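Local coordinates for protein endoglucanase (Komagataeibacter sucrofermentans, PDB 6VC5) that probably hydrolyses internal beta-1,4-glucosidic linkages in cellulose and related beta-glucans, as a member of glycosyl hydrolase family 8, at residues A[68-73]-A[117-122]; A[85-90]-A[139-144]. One frame throughout, in Å; residues are numbered along the deposited sequence.

Interaction 1 (A[68-73]-A[117-122]); sequences DALFSW and MNIYGD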
ATOM      1  N   ASP A  68      -8.998  18.030  -8.579  1.00 15.52           N
ATOM      2  CA  ASP A  68      -7.916  17.837  -7.619  1.00 14.52           C
ATOM      3  C   ASP A  68      -6.931  16.841  -8.224  1.00 12.27           C
ATOM      4  O   ASP A  68      -7.138  16.326  -9.327  1.00 12.45           O
ATOM      5  CB  ASP A  68      -8.424  17.434  -6.221  1.00 16.13           C
ATOM      6  CG  ASP A  68      -9.261  16.163  -6.230  1.00 16.73           C
ATOM      7  OD1 ASP A  68      -8.752  15.094  -6.619  1.00 17.84           O
ATOM      8  OD2 ASP A  68     -10.439  16.233  -5.818  1.00 19.69           O
ATOM      9  N   ALA A  69      -5.848  16.568  -7.498  1.00  9.13           N
ATOM     10  CA  ALA A  69      -4.783  15.730  -8.034  1.00  8.18           C
ATOM     11  C   ALA A  69      -4.907  14.262  -7.635  1.00  8.81           C
ATOM     12  O   ALA A  69      -4.039  13.464  -7.993  1.00 10.19           O
ATOM     13  CB  ALA A  69      -3.409  16.273  -7.612  1.00 11.14           C
ATOM     14  N   LEU A  70      -5.967  13.883  -6.925  1.00  7.95           N
ATOM     15  CA  LEU A  70      -6.161  12.482  -6.570  1.00  7.73           C
ATOM     16  C   LEU A  70      -6.688  11.707  -7.779  1.00  6.74           C
ATOM     17  O   LEU A  70      -6.970  12.277  -8.837  1.00  7.71           O
ATOM     18  CB  LEU A  70      -7.070  12.373  -5.353  1.00  9.02           C
ATOM     19  CG  LEU A  70      -6.661  13.228  -4.147  1.00 10.86           C
ATOM     20  CD1 LEU A  70      -7.616  12.982  -2.992  1.00 13.28           C
ATOM     21  CD2 LEU A  70      -5.238  12.890  -3.738  1.00 11.21           C
ATOM     22  N   PHE A  71      -6.859  10.393  -7.609  1.00  6.89           N
ATOM     23  CA  PHE A  71      -7.128   9.484  -8.720  1.00  4.91           C
ATOM     24  C   PHE A  71      -8.397   8.693  -8.472  1.00  5.59           C
ATOM     25  O   PHE A  71      -8.590   8.136  -7.387  1.00  7.89           O
ATOM     26  CB  PHE A  71      -5.957   8.507  -8.923  1.00  6.48           C
ATOM     27  CG  PHE A  71      -4.699   9.190  -9.321  1.00  7.12           C
ATOM     28  CD1 PHE A  71      -4.354   9.293 -10.655  1.00  6.00           C
ATOM     29  CD2 PHE A  71      -3.873   9.756  -8.356  1.00  7.30           C
ATOM     30  CE1 PHE A  71      -3.210   9.960 -11.040  1.00  7.30           C
ATOM     31  CE2 PHE A  71      -2.725  10.408  -8.724  1.00  8.02           C
ATOM     32  CZ  PHE A  71      -2.392  10.519 -10.067  1.00  7.76           C
ATOM     33  N   SER A  72      -9.249   8.617  -9.486  1.00  6.54           N
ATOM     34  CA  SER A  72     -10.341   7.658  -9.424  1.00  6.74           C
ATOM     35  C   SER A  72      -9.759   6.255  -9.303  1.00  6.94           C
ATOM     36  O   SER A  72      -8.741   5.937  -9.916  1.00  7.74           O
ATOM     37  CB  SER A  72     -11.177   7.769 -10.687  1.00  8.37           C
ATOM     38  OG  SER A  72     -11.782   9.052 -10.782  1.00  9.42           O
ATOM     39  N   TRP A  73     -10.398   5.411  -8.492  1.00  5.14           N
ATOM     40  CA  TRP A  73      -9.732   4.171  -8.100  1.00  6.00           C
ATOM     41  C   TRP A  73      -9.698   3.127  -9.216  1.00  6.42           C
ATOM     42  O   TRP A  73      -8.812   2.263  -9.209  1.00  8.00           O
ATOM     43  CB  TRP A  73     -10.351   3.598  -6.824  1.00  8.88           C
ATOM     44  CG  TRP A  73     -11.671   2.939  -7.014  1.00  7.98           C
ATOM     45  CD1 TRP A  73     -12.885   3.555  -7.174  1.00  9.13           C
ATOM     46  CD2 TRP A  73     -11.927   1.532  -7.038  1.00  9.79           C
ATOM     47  NE1 TRP A  73     -13.880   2.605  -7.301  1.00 10.13           N
ATOM     48  CE2 TRP A  73     -13.313   1.360  -7.223  1.00 11.03           C
ATOM     49  CE3 TRP A  73     -11.110   0.400  -6.922  1.00 12.23           C
ATOM     50  CZ2 TRP A  73     -13.904   0.098  -7.304  1.00 13.01           C
ATOM     51  CZ3 TRP A  73     -11.697  -0.855  -7.006  1.00 12.53           C
ATOM     52  CH2 TRP A  73     -13.081  -0.994  -7.194  1.00 13.43           C
ATOM     53  N   MET A 117       4.294  16.458  -5.752  1.00  8.37           N
ATOM     54  CA  MET A 117       3.919  17.455  -4.750  1.00  9.22           C
ATOM     55  C   MET A 117       2.451  17.854  -4.868  1.00  8.25           C
ATOM     56  O   MET A 117       1.786  18.080  -3.846  1.00  9.49           O
ATOM     57  CB  MET A 117       4.847  18.664  -4.851  1.00 12.75           C
ATOM     58  CG  MET A 117       6.260  18.321  -4.425  1.00 13.87           C
ATOM     59  SD  MET A 117       7.398  19.711  -4.246  1.00 14.64           S
ATOM     60  CE  MET A 117       7.421  20.294  -5.909  1.00 15.67           C
ATOM     61  N   ASN A 118       1.919  17.912  -6.090  1.00  7.68           N
ATOM     62  CA  ASN A 118       0.492  18.191  -6.258  1.00  9.41           C
ATOM     63  C   ASN A 118      -0.369  17.102  -5.624  1.00  9.31           C
ATOM     64  O   ASN A 118      -1.355  17.404  -4.941  1.00  9.17           O
ATOM     65  CB  ASN A 118       0.147  18.342  -7.736  1.00 11.26           C
ATOM     66  CG  ASN A 118       0.682  19.633  -8.325  1.00 15.01           C
ATOM     67  OD1 ASN A 118       1.024  20.563  -7.594  1.00 17.43           O
ATOM     68  ND2 ASN A 118       0.769  19.691  -9.646  1.00 17.49           N
ATOM     69  N   ILE A 119      -0.009  15.828  -5.832  1.00  7.55           N
ATOM     70  CA  ILE A 119      -0.757  14.734  -5.211  1.00  6.56           C
ATOM     71  C   ILE A 119      -0.651  14.809  -3.694  1.00  6.92           C
ATOM     72  O   ILE A 119      -1.652  14.683  -2.974  1.00  8.05           O
ATOM     73  CB  ILE A 119      -0.266  13.373  -5.734  1.00  5.85           C
ATOM     74  CG1 ILE A 119      -0.465  13.277  -7.249  1.00  6.45           C
ATOM     75  CG2 ILE A 119      -0.991  12.228  -5.023  1.00  7.16           C
ATOM     76  CD1 ILE A 119       0.381  12.188  -7.908  1.00  8.77           C
ATOM     77  N   TYR A 120       0.575  14.957  -3.181  1.00  7.00           N
ATOM     78  CA  TYR A 120       0.758  14.971  -1.729  1.00  7.64           C
ATOM     79  C   TYR A 120      -0.026  16.111  -1.101  1.00  7.89           C
ATOM     80  O   TYR A 120      -0.643  15.940  -0.041  1.00  8.74           O
ATOM     81  CB  TYR A 120       2.241  15.110  -1.379  1.00  8.18           C
ATOM     82  CG  TYR A 120       3.065  13.847  -1.529  1.00  7.76           C
ATOM     83  CD1 TYR A 120       2.647  12.637  -0.986  1.00  8.49           C
ATOM     84  CD2 TYR A 120       4.297  13.886  -2.173  1.00  7.72           C
ATOM     85  CE1 TYR A 120       3.420  11.482  -1.107  1.00  7.81           C
ATOM     86  CE2 TYR A 120       5.084  12.747  -2.299  1.00  8.20           C
ATOM     87  CZ  TYR A 120       4.648  11.552  -1.765  1.00  8.34           C
ATOM     88  OH  TYR A 120       5.424  10.424  -1.887  1.00  9.25           O
ATOM     89  N   GLY A 121      -0.012  17.280  -1.747  1.00  7.70           N
ATOM     90  CA  GLY A 121      -0.765  18.412  -1.237  1.00  8.84           C
ATOM     91  C   GLY A 121      -2.245  18.107  -1.094  1.00  9.66           C
ATOM     92  O   GLY A 121      -2.875  18.484  -0.101  1.00 12.02           O
ATOM     93  N   ASP A 122      -2.820  17.417  -2.078  1.00  9.21           N
ATOM     94  CA  ASP A 122      -4.241  17.090  -2.003  1.00 10.28           C
ATOM     95  C   ASP A 122      -4.547  15.934  -1.047  1.00  9.59           C
ATOM     96  O   ASP A 122      -5.625  15.919  -0.445  1.00 10.67           O
ATOM     97  CB  ASP A 122      -4.798  16.854  -3.407  1.00 12.58           C
ATOM     98  CG  ASP A 122      -5.224  18.155  -4.077  1.00 17.32           C
ATOM     99  OD1 ASP A 122      -5.464  19.146  -3.343  1.00 20.49           O
ATOM    100  OD2 ASP A 122      -5.320  18.199  -5.321  1.00 18.65           O
TER

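Interaction 2 (A[85-90]-A[139-144]); sequences DKNNAT and PGAVGF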
ATOM      1  N   ASP A  85     -17.015   5.772 -11.284  1.00 13.18           N
ATOM      2  CA  ASP A  85     -16.920   5.987  -9.843  1.00 11.94           C
ATOM      3  C   ASP A  85     -15.689   6.844  -9.588  1.00 11.72           C
ATOM      4  O   ASP A  85     -14.559   6.396  -9.820  1.00 13.00           O
ATOM      5  CB  ASP A  85     -16.802   4.648  -9.108  1.00 12.03           C
ATOM      6  CG  ASP A  85     -16.712   4.804  -7.593  1.00 13.46           C
ATOM      7  OD1 ASP A  85     -16.824   5.942  -7.079  1.00 14.08           O
ATOM      8  OD2 ASP A  85     -16.565   3.766  -6.907  1.00 14.51           O
ATOM      9  N   LYS A  86     -15.901   8.067  -9.098  1.00  9.69           N
ATOM     10  CA  LYS A  86     -14.789   8.987  -8.891  1.00  9.93           C
ATOM     11  C   LYS A  86     -14.120   8.829  -7.532  1.00 10.02           C
ATOM     12  O   LYS A  86     -13.150   9.545  -7.254  1.00 11.98           O
ATOM     13  CB  LYS A  86     -15.245  10.438  -9.075  1.00 11.46           C
ATOM     14  CG  LYS A  86     -15.896  10.726 -10.430  1.00 14.23           C
ATOM     15  CD  LYS A  86     -14.988  10.371 -11.597  1.00 14.86           C
ATOM     16  CE  LYS A  86     -15.612  10.828 -12.911  1.00 17.96           C
ATOM     17  NZ  LYS A  86     -14.839  10.371 -14.101  1.00 19.06           N
ATOM     18  N   ASN A  87     -14.600   7.921  -6.681  1.00  8.76           N
ATOM     19  CA  ASN A  87     -13.963   7.709  -5.386  1.00  7.59           C
ATOM     20  C   ASN A  87     -12.495   7.325  -5.578  1.00  7.74           C
ATOM     21  O   ASN A  87     -12.134   6.627  -6.530  1.00  8.83           O
ATOM     22  CB  ASN A  87     -14.709   6.606  -4.627  1.00  9.79           C
ATOM     23  CG  ASN A  87     -14.456   6.643  -3.135  1.00 11.28           C
ATOM     24  OD1 ASN A  87     -14.016   7.652  -2.595  1.00 13.85           O
ATOM     25  ND2 ASN A  87     -14.757   5.542  -2.456  1.00 14.44           N
ATOM     26  N   ASN A  88     -11.646   7.791  -4.671  1.00  8.07           N
ATOM     27  CA  ASN A  88     -10.224   7.493  -4.706  1.00  7.20           C
ATOM     28  C   ASN A  88      -9.882   6.427  -3.672  1.00  9.06           C
ATOM     29  O   ASN A  88     -10.683   6.092  -2.787  1.00 10.70           O
ATOM     30  CB  ASN A  88      -9.421   8.761  -4.421  1.00  8.25           C
ATOM     31  CG  ASN A  88      -9.598   9.228  -3.000  1.00 11.00           C
ATOM     32  OD1 ASN A  88     -10.718   9.551  -2.581  1.00 10.94           O
ATOM     33  ND2 ASN A  88      -8.500   9.239  -2.235  1.00 10.54           N
ATOM     34  N   ALA A  89      -8.682   5.875  -3.812  1.00  8.56           N
ATOM     35  CA  ALA A  89      -8.091   4.988  -2.820  1.00  9.05           C
ATOM     36  C   ALA A  89      -6.759   5.604  -2.424  1.00  9.55           C
ATOM     37  O   ALA A  89      -5.854   5.732  -3.258  1.00  9.51           O
ATOM     38  CB  ALA A  89      -7.891   3.568  -3.361  1.00 10.25           C
ATOM     39  N   THR A  90      -6.638   5.978  -1.153  1.00  7.58           N
ATOM     40  CA  THR A  90      -5.490   6.769  -0.732  1.00  7.47           C
ATOM     41  C   THR A  90      -4.168   6.025  -0.916  1.00  8.12           C
ATOM     42  O   THR A  90      -3.135   6.661  -1.157  1.00  8.61           O
ATOM     43  CB  THR A  90      -5.722   7.205   0.711  1.00  9.50           C
ATOM     44  OG1 THR A  90      -6.909   8.009   0.759  1.00 12.78           O
ATOM     45  CG2 THR A  90      -4.559   8.044   1.235  1.00 12.65           C
ATOM     46  N   PRO A 139      -9.089   6.479   4.035  1.00  5.96           N
ATOM     47  CA  PRO A 139      -8.807   5.582   2.900  1.00  8.32           C
ATOM     48  C   PRO A 139      -9.399   6.043   1.585  1.00  7.98           C
ATOM     49  O   PRO A 139      -9.018   5.499   0.540  1.00  8.60           O
ATOM     50  CB  PRO A 139      -9.451   4.244   3.312  1.00  9.88           C
ATOM     51  CG  PRO A 139      -9.965   4.425   4.690  1.00  9.96           C
ATOM     52  CD  PRO A 139      -9.994   5.870   5.028  1.00  7.01           C
ATOM     53  N   GLY A 140     -10.320   6.998   1.605  1.00  7.93           N
ATOM     54  CA  GLY A 140     -10.977   7.470   0.392  1.00  7.44           C
ATOM     55  C   GLY A 140     -12.018   8.511   0.759  1.00  8.88           C
ATOM     56  O   GLY A 140     -12.369   8.698   1.929  1.00  9.89           O
ATOM     57  N   ALA A 141     -12.543   9.170  -0.273  1.00  9.43           N
ATOM     58  CA  ALA A 141     -13.467  10.278  -0.049  1.00 10.11           C
ATOM     59  C   ALA A 141     -14.873   9.837   0.339  1.00 11.03           C
ATOM     60  O   ALA A 141     -15.569  10.575   1.049  1.00 13.25           O
ATOM     61  CB  ALA A 141     -13.555  11.157  -1.298  1.00 11.97           C
ATOM     62  N   VAL A 142     -15.324   8.671  -0.115  1.00 11.28           N
ATOM     63  CA  VAL A 142     -16.711   8.258   0.069  1.00 11.33           C
ATOM     64  C   VAL A 142     -16.744   6.879   0.713  1.00 10.80           C
ATOM     65  O   VAL A 142     -16.032   5.967   0.271  1.00 12.57           O
ATOM     66  CB  VAL A 142     -17.470   8.253  -1.273  1.00 13.62           C
ATOM     67  CG1 VAL A 142     -18.868   7.668  -1.111  1.00 14.90           C
ATOM     68  CG2 VAL A 142     -17.549   9.660  -1.839  1.00 15.73           C
ATOM     69  N   GLY A 143     -17.562   6.736   1.754  1.00 10.66           N
ATOM     70  CA  GLY A 143     -17.864   5.440   2.337  1.00 12.29           C
ATOM     71  C   GLY A 143     -17.075   5.068   3.574  1.00 10.23           C
ATOM     72  O   GLY A 143     -17.228   3.943   4.067  1.00 13.21           O
ATOM     73  N   PHE A 144     -16.259   5.977   4.110  1.00  9.37           N
ATOM     74  CA  PHE A 144     -15.411   5.683   5.262  1.00  9.02           C
ATOM     75  C   PHE A 144     -15.599   6.633   6.433  1.00 13.53           C
ATOM     76  O   PHE A 144     -15.046   6.379   7.505  1.00 15.09           O
ATOM     77  CB  PHE A 144     -13.933   5.694   4.853  1.00  8.13           C
ATOM     78  CG  PHE A 144     -13.634   4.779   3.714  1.00  7.66           C
ATOM     79  CD1 PHE A 144     -13.571   3.412   3.920  1.00  8.07           C
ATOM     80  CD2 PHE A 144     -13.437   5.275   2.436  1.00  9.51           C
ATOM     81  CE1 PHE A 144     -13.291   2.544   2.878  1.00  8.32           C
ATOM     82  CE2 PHE A 144     -13.157   4.417   1.388  1.00  9.29           C
ATOM     83  CZ  PHE A 144     -13.086   3.048   1.615  1.00  7.72           C
TER

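Interaction 1 (A[68-73]-A[117-122])
Asp122 and Asp68 serve consecutive backbone N-H groups of one loop, those of Ala69 and Leu70, the first acid from a neighbouring helix and the second from within the loop. Asp122, on helix 110-126, receives Ala69 N at its OD2, 2.8 Å away, in a fairly straight bond (155° at the hydrogen) that meets the anti side of the carboxylate close to its plane. The next N-H is taken by the loop itself: Leu70 N lies 3.1 Å from Asp68 OD1, an Asx turn. Asp68 CG sits between its backbone N and carbonyl carbon (chi1 58°), a position from which OD1 meets the amide two residues on. The acids come near each other, with Asp68 OD1 and Asp122 OD2 4.8 Å apart; the hydrogen bond of Asp68 OD1 to His65 ND1 and the backbone donors probably ease their repulsion. Aspartate suits both places because its short arm carries an acceptor to a nearby amide.

Beside these bonds the contact is mostly one of carbon atoms. Ala69 points its small CB at the helix and rests 3.6 Å from the carbonyl oxygen of Asn118, so the loop backbone can come close: the CA atoms of Ala69 and Ile119 are 5.0 Å apart. Ile119 extends the contact with its longer branch. Its CG1 lies 3.7 Å from Ala69 O, and its CD1 meets the rim of the Phe71 ring, in the ring plane, 3.7 Å from CE2; the two side chains cross at about a right angle. Leu70 brings CD2 to 4.0 Å from CB of Asp122, beside the carboxylate's stem. Ile119 and Phe71 also reach Leu100 and Ile96 of helix 90-106. An Asx turn thus starts a loop resting on helices 90-106 and 110-126, whose packing belongs to the family's (alpha/alpha)6 barrel.

Interaction 2 (A[85-90]-A[139-144])
Asn87 carries CG anti to its backbone N (chi1 -160°), whereas Asn88 holds CG between the backbone N and the carbonyl carbon (chi1 68°), and from these positions the two amides meet the loop 139-144. The Asn87 amide grips Val142 twice: its OD1 takes Val142 N at 3.0 Å, the donor standing above the carbonyl plane, while its ND2 gives a weak bond to Val142 O, also 3.0 Å. Asparagine suits this place because one flat group offers both acceptor and donor. An alanine here would probably leave the N-H and C=O of Val142 without these mates and the segment less firmly held. Asn88 OD1 accepts Ala141 N at 3.0 Å, and its ND2 is bonded to Asp93 OD2, which fixes the amide's rotation.

Gly140 passes close by, its CA 3.5 Å from Asn88 O, where a side chain would collide with that oxygen. Further along, Thr90 N bonds to Pro139 O at 3.0 Å, nearly straight at 165°, while Thr90 OG1 is bonded to Leu138 O. Within 139-144, Pro139 CB lies over the centre of one face of the Phe144 ring. Ala89 is the N-cap of helix 90-106, so the contact ties the start of that helix to the loop joining strand 134-137 to strand 149-152.

Interactions 1 and 2 lie on the same side of the chain's centre, their centres about 12 Å apart, and their segments alternate along the sequence: 68-73, 85-90, 117-122, 139-144. The two earlier segments touch directly, with probable hydrogen bonds from Trp73 N to Asn87 O (2.9 Å) and between Trp73 NE1 and Asp85 OD2 (3.0 Å). Helix 90-106 is common to both contacts: Asp93 in its first turn receives Phe71 N at OD1 and Asn88 ND2 at OD2. Interaction 1 leans on the next helix, 110-126, and interaction 2 on the loop beyond strand 134-137, so three loops, helix 90-106 and helix 110-126 are held in one connected patch of the fold.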